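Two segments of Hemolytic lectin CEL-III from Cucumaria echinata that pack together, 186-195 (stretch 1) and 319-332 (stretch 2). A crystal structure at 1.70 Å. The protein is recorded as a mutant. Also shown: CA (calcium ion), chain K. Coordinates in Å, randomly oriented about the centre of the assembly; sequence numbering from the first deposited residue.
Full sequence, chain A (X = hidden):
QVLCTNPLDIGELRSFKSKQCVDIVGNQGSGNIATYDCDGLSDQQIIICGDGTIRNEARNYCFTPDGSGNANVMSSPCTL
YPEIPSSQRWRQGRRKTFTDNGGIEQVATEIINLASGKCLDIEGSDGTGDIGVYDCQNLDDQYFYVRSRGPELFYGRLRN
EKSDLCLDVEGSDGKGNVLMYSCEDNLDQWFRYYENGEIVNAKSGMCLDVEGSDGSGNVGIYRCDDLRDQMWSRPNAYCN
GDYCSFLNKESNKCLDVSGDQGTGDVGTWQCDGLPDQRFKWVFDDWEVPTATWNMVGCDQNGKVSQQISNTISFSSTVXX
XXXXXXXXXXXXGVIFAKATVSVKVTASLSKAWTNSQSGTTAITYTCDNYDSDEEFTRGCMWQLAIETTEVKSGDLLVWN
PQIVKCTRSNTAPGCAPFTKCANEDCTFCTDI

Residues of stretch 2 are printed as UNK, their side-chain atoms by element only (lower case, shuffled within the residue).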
# COMPACT_ATOMS: atom_id res chain seq x y z
N ASN A 186 11.49 17.64 8.16
CA ASN A 186 10.27 17.08 8.71
C ASN A 186 9.54 16.37 7.59
O ASN A 186 9.56 16.84 6.45
CB ASN A 186 9.34 18.20 9.17
CG ASN A 186 9.45 18.51 10.63
OD1 ASN A 186 9.33 19.67 11.03
ND2 ASN A 186 9.66 17.48 11.45
N LEU A 187 8.83 15.30 7.92
CA LEU A 187 8.12 14.49 6.92
C LEU A 187 6.88 15.16 6.35
O LEU A 187 6.36 14.69 5.33
CB LEU A 187 7.69 13.15 7.52
CG LEU A 187 8.51 11.87 7.40
CD1 LEU A 187 9.96 12.10 7.00
CD2 LEU A 187 8.38 11.13 8.73
N ASP A 188 6.39 16.23 6.99
CA ASP A 188 5.21 16.90 6.50
C ASP A 188 5.48 17.62 5.19
O ASP A 188 4.53 18.03 4.53
CB ASP A 188 4.61 17.88 7.53
CG ASP A 188 5.48 19.10 7.76
OD1 ASP A 188 6.72 18.98 7.80
OD2 ASP A 188 4.91 20.19 7.95
N GLN A 189 6.76 17.77 4.83
CA GLN A 189 7.10 18.41 3.55
C GLN A 189 7.33 17.40 2.42
O GLN A 189 7.54 17.80 1.26
CB GLN A 189 8.30 19.34 3.70
CG GLN A 189 7.92 20.58 4.49
CD GLN A 189 9.05 21.57 4.60
OE1 GLN A 189 10.15 21.32 4.12
NE2 GLN A 189 8.77 22.72 5.21
N TRP A 190 7.27 16.11 2.74
CA TRP A 190 7.51 15.05 1.74
C TRP A 190 6.19 14.59 1.16
O TRP A 190 5.25 14.28 1.89
CB TRP A 190 8.21 13.86 2.41
CG TRP A 190 8.74 12.80 1.45
CD1 TRP A 190 8.03 11.78 0.86
CD2 TRP A 190 10.10 12.65 1.01
NE1 TRP A 190 8.86 11.01 0.08
CE2 TRP A 190 10.13 11.52 0.15
CE3 TRP A 190 11.28 13.37 1.23
CZ2 TRP A 190 11.31 11.09 -0.47
CZ3 TRP A 190 12.45 12.94 0.62
CH2 TRP A 190 12.46 11.80 -0.23
N PHE A 191 6.12 14.53 -0.17
CA PHE A 191 4.93 14.09 -0.86
C PHE A 191 5.28 12.98 -1.85
O PHE A 191 6.42 12.90 -2.32
CB PHE A 191 4.28 15.24 -1.63
CG PHE A 191 3.78 16.35 -0.76
CD1 PHE A 191 4.63 17.40 -0.38
CD2 PHE A 191 2.47 16.37 -0.33
CE1 PHE A 191 4.17 18.43 0.43
CE2 PHE A 191 2.00 17.40 0.49
CZ PHE A 191 2.86 18.44 0.86
N ARG A 192 4.28 12.17 -2.17
CA ARG A 192 4.40 11.09 -3.18
C ARG A 192 3.26 11.27 -4.17
O ARG A 192 2.09 11.43 -3.77
CB ARG A 192 4.32 9.70 -2.53
CG ARG A 192 5.51 9.37 -1.62
CD ARG A 192 5.40 8.00 -0.97
NE ARG A 192 6.30 7.99 0.18
CZ ARG A 192 6.34 7.05 1.11
NH1 ARG A 192 5.55 5.99 1.03
NH2 ARG A 192 7.20 7.17 2.12
N TYR A 193 3.60 11.25 -5.45
CA TYR A 193 2.67 11.60 -6.53
C TYR A 193 2.44 10.39 -7.42
O TYR A 193 3.40 9.76 -7.90
CB TYR A 193 3.25 12.80 -7.31
CG TYR A 193 2.52 13.19 -8.56
CD1 TYR A 193 1.13 13.28 -8.58
CD2 TYR A 193 3.21 13.52 -9.70
CE1 TYR A 193 0.44 13.64 -9.73
CE2 TYR A 193 2.55 13.89 -10.85
CZ TYR A 193 1.14 13.97 -10.85
OH TYR A 193 0.47 14.34 -11.99
N TYR A 194 1.16 10.06 -7.61
CA TYR A 194 0.75 8.79 -8.22
C TYR A 194 0.09 9.00 -9.56
O TYR A 194 -0.44 10.07 -9.85
CB TYR A 194 -0.20 8.03 -7.28
CG TYR A 194 0.51 7.59 -6.02
CD1 TYR A 194 0.56 8.44 -4.90
CD2 TYR A 194 1.18 6.36 -5.97
CE1 TYR A 194 1.25 8.06 -3.77
CE2 TYR A 194 1.87 5.97 -4.82
CZ TYR A 194 1.90 6.82 -3.73
OH TYR A 194 2.56 6.47 -2.60
N GLU A 195 0.07 7.93 -10.35
CA GLU A 195 -0.64 7.91 -11.64
C GLU A 195 -2.14 8.25 -11.55
O GLU A 195 -2.71 8.80 -12.50
CB GLU A 195 -0.43 6.55 -12.31
CG GLU A 195 -1.13 6.38 -13.66
CD GLU A 195 -0.69 7.38 -14.70
OE1 GLU A 195 0.47 7.86 -14.65
OE2 GLU A 195 -1.52 7.67 -15.60
N UNK A 319 16.86 6.73 10.05
CA UNK A 319 15.99 7.79 10.59
C UNK A 319 14.66 7.81 9.84
O UNK A 319 14.53 7.13 8.83
o UNK A 319 16.86 9.38 9.02
c UNK A 319 16.66 9.16 10.42
c UNK A 319 18.00 9.20 11.12
N UNK A 320 13.70 8.61 10.30
CA UNK A 320 12.44 8.79 9.56
C UNK A 320 12.70 9.29 8.13
O UNK A 320 12.03 8.86 7.18
c UNK A 320 11.49 9.73 10.29
N UNK A 321 13.71 10.15 8.00
CA UNK A 321 14.16 10.65 6.70
C UNK A 321 14.64 9.56 5.77
O UNK A 321 14.18 9.45 4.62
N UNK A 322 15.55 8.72 6.25
CA UNK A 322 16.04 7.57 5.46
C UNK A 322 14.88 6.64 5.10
O UNK A 322 14.78 6.17 3.94
c UNK A 322 17.15 6.77 6.22
c UNK A 322 17.46 5.46 5.50
c UNK A 322 18.40 7.62 6.36
N UNK A 323 14.02 6.38 6.07
CA UNK A 323 12.91 5.46 5.86
C UNK A 323 11.98 5.98 4.76
O UNK A 323 11.50 5.19 3.95
c UNK A 323 12.15 5.21 7.15
N UNK A 324 11.74 7.29 4.72
CA UNK A 324 10.83 7.83 3.67
C UNK A 324 11.45 7.74 2.29
O UNK A 324 10.73 7.48 1.30
c UNK A 324 11.35 10.33 3.61
c UNK A 324 10.31 9.28 3.97
c UNK A 324 9.00 9.54 3.24
N UNK A 325 12.77 7.96 2.21
CA UNK A 325 13.53 7.85 0.97
C UNK A 325 13.42 6.42 0.47
O UNK A 325 13.13 6.18 -0.70
o UNK A 325 15.53 11.74 0.74
o UNK A 325 15.24 10.21 -0.81
c UNK A 325 15.49 9.53 1.49
c UNK A 325 15.03 8.13 1.14
c UNK A 325 15.42 10.55 0.38
N UNK A 326 13.65 5.47 1.38
CA UNK A 326 13.62 4.05 1.02
C UNK A 326 12.22 3.60 0.61
O UNK A 326 12.08 2.94 -0.42
c UNK A 326 14.21 3.16 2.12
c UNK A 326 14.01 1.66 1.79
c UNK A 326 15.70 3.47 2.27
N UNK A 327 11.20 3.98 1.37
CA UNK A 327 9.82 3.61 1.03
C UNK A 327 9.46 4.08 -0.40
O UNK A 327 8.92 3.32 -1.23
c UNK A 327 8.85 4.24 2.02
o UNK A 327 7.56 3.64 1.88
N UNK A 328 9.76 5.35 -0.65
CA UNK A 328 9.45 5.97 -1.95
C UNK A 328 10.26 5.34 -3.07
O UNK A 328 9.77 5.21 -4.21
c UNK A 328 9.80 7.46 -1.88
o UNK A 328 9.10 8.06 -0.81
N UNK A 329 11.50 4.99 -2.77
CA UNK A 329 12.34 4.27 -3.75
C UNK A 329 11.76 2.89 -4.12
O UNK A 329 11.62 2.56 -5.28
c UNK A 329 13.83 4.16 -3.30
o UNK A 329 14.38 5.49 -3.20
c UNK A 329 14.67 3.34 -4.30
N UNK A 330 11.37 2.13 -3.11
CA UNK A 330 10.76 0.80 -3.31
C UNK A 330 9.50 0.93 -4.15
O UNK A 330 9.30 0.16 -5.09
c UNK A 330 11.71 -0.28 -1.23
c UNK A 330 9.50 -1.12 -2.14
c UNK A 330 11.51 -0.64 0.24
c UNK A 330 10.43 0.12 -1.95
N UNK A 331 8.67 1.91 -3.83
CA UNK A 331 7.40 2.02 -4.55
C UNK A 331 7.58 2.25 -6.05
O UNK A 331 6.76 1.78 -6.85
c UNK A 331 3.93 3.46 -3.62
o UNK A 331 4.28 4.54 -3.04
c UNK A 331 6.44 3.03 -3.93
o UNK A 331 2.75 3.03 -3.72
c UNK A 331 4.98 2.62 -4.25
N UNK A 332 8.64 2.98 -6.41
CA UNK A 332 8.97 3.31 -7.79
C UNK A 332 9.32 2.08 -8.64
O UNK A 332 9.09 2.06 -9.85
n UNK A 332 10.92 7.39 -11.07
c UNK A 332 9.56 6.07 -9.47
c UNK A 332 9.73 6.50 -10.92
c UNK A 332 10.50 4.93 -9.12
c UNK A 332 10.14 4.31 -7.79
CA CA K . 5.41 22.40 8.42
O HOH W 1 7.65 21.35 8.17

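Position 319 has one carbon carrying an oxygen and a second carbon. It is Thr319. It does not reach stretch 1. It sits at the N-cap of the helix, where its OG1 accepts a hydrogen bond from the backbone N of 322 at 3.1 Å.

Position 320 has a single side-chain carbon, CB, which lies 3.8 Å from Leu187 CD2. It is Ala320. Its small methyl meets the leucine at the first turn of the helix.

Position 321 has no side-chain atoms, so it is Gly321. Its backbone N is 4.3 Å from Leu187 CD1. A CB here would have room, so the contact does not demand its absence.

Position 322 has three carbons, one carrying the other two. It is Val322, and it makes no contact with stretch 1.

Position 323 has one carbon and is Ala323. It points sideways and touches nothing on stretch 1.

Position 324 again has three carbons, forked at the first. One branch carbon lies over a face of the Trp190 ring, the other near Leu187. This is Val324. CG2 is 3.5 Å from the centroid of the five-membered ring of Trp190, a CH-pi contact. The same CG2 is 3.2 Å from Arg192 NH2, near the guanidinium plane. CG1 is 4.1 Å from Leu187 CD1.

Position 325 has three carbons in a row, the third carrying two oxygens, and one of these oxygens lies near Trp190 CH2. It is Glu325. Its CB points away from stretch 1, yet the side chain curls back to place OE1 3.2 Å from Trp190 CH2.

Position 326 has three carbons forked at the first. It is Val326, and it points away.

Position 327 has one carbon, then one oxygen, which lies near Arg192 NH1. It is Ser327. OG lies 3.2 Å from Arg192 NH1 and is hydrogen-bonded elsewhere in the structure.

Position 328 also has one carbon and one oxygen, here at the edge of the Trp190 ring. It is Ser328. OG accepts a hydrogen bond from Trp190 NE1 at 3.1 Å and donates one to Val324 O at 2.7 Å. Arg192 NE is 3.0 Å from the same OG.

Position 329 has one carbon bearing an oxygen and a carbon. It is Thr329. OG1 bonds to Glu325 O at 2.9 Å, within the helix.

Position 330 has four carbons, forked at the first with one longer arm. It is Ile330, out of reach.

Position 331 has three carbons ending in two oxygens, one of them close to Tyr194 OH. It is Glu331. Its OE1 accepts a hydrogen bond from Tyr194 OH at 2.6 Å.

Position 332 has four carbons in a row and a terminal nitrogen. It is Lys332, exposed and out of reach.

The strand and helix run nearly parallel, at 9°, with axes 10.4 Å apart at closest approach. Leu187, Trp190 and Arg192 point toward the helix; Ala320, Val324, Ser327, Ser328 and Glu331 point back. Apolar packing dominates near Leu187. Further along, hydrogen bonds from Trp190 and Tyr194 fix the helix against the strand. The contact buries 531 Å².

Stretch 2 319-332: TAGVAVEVSSTIEK
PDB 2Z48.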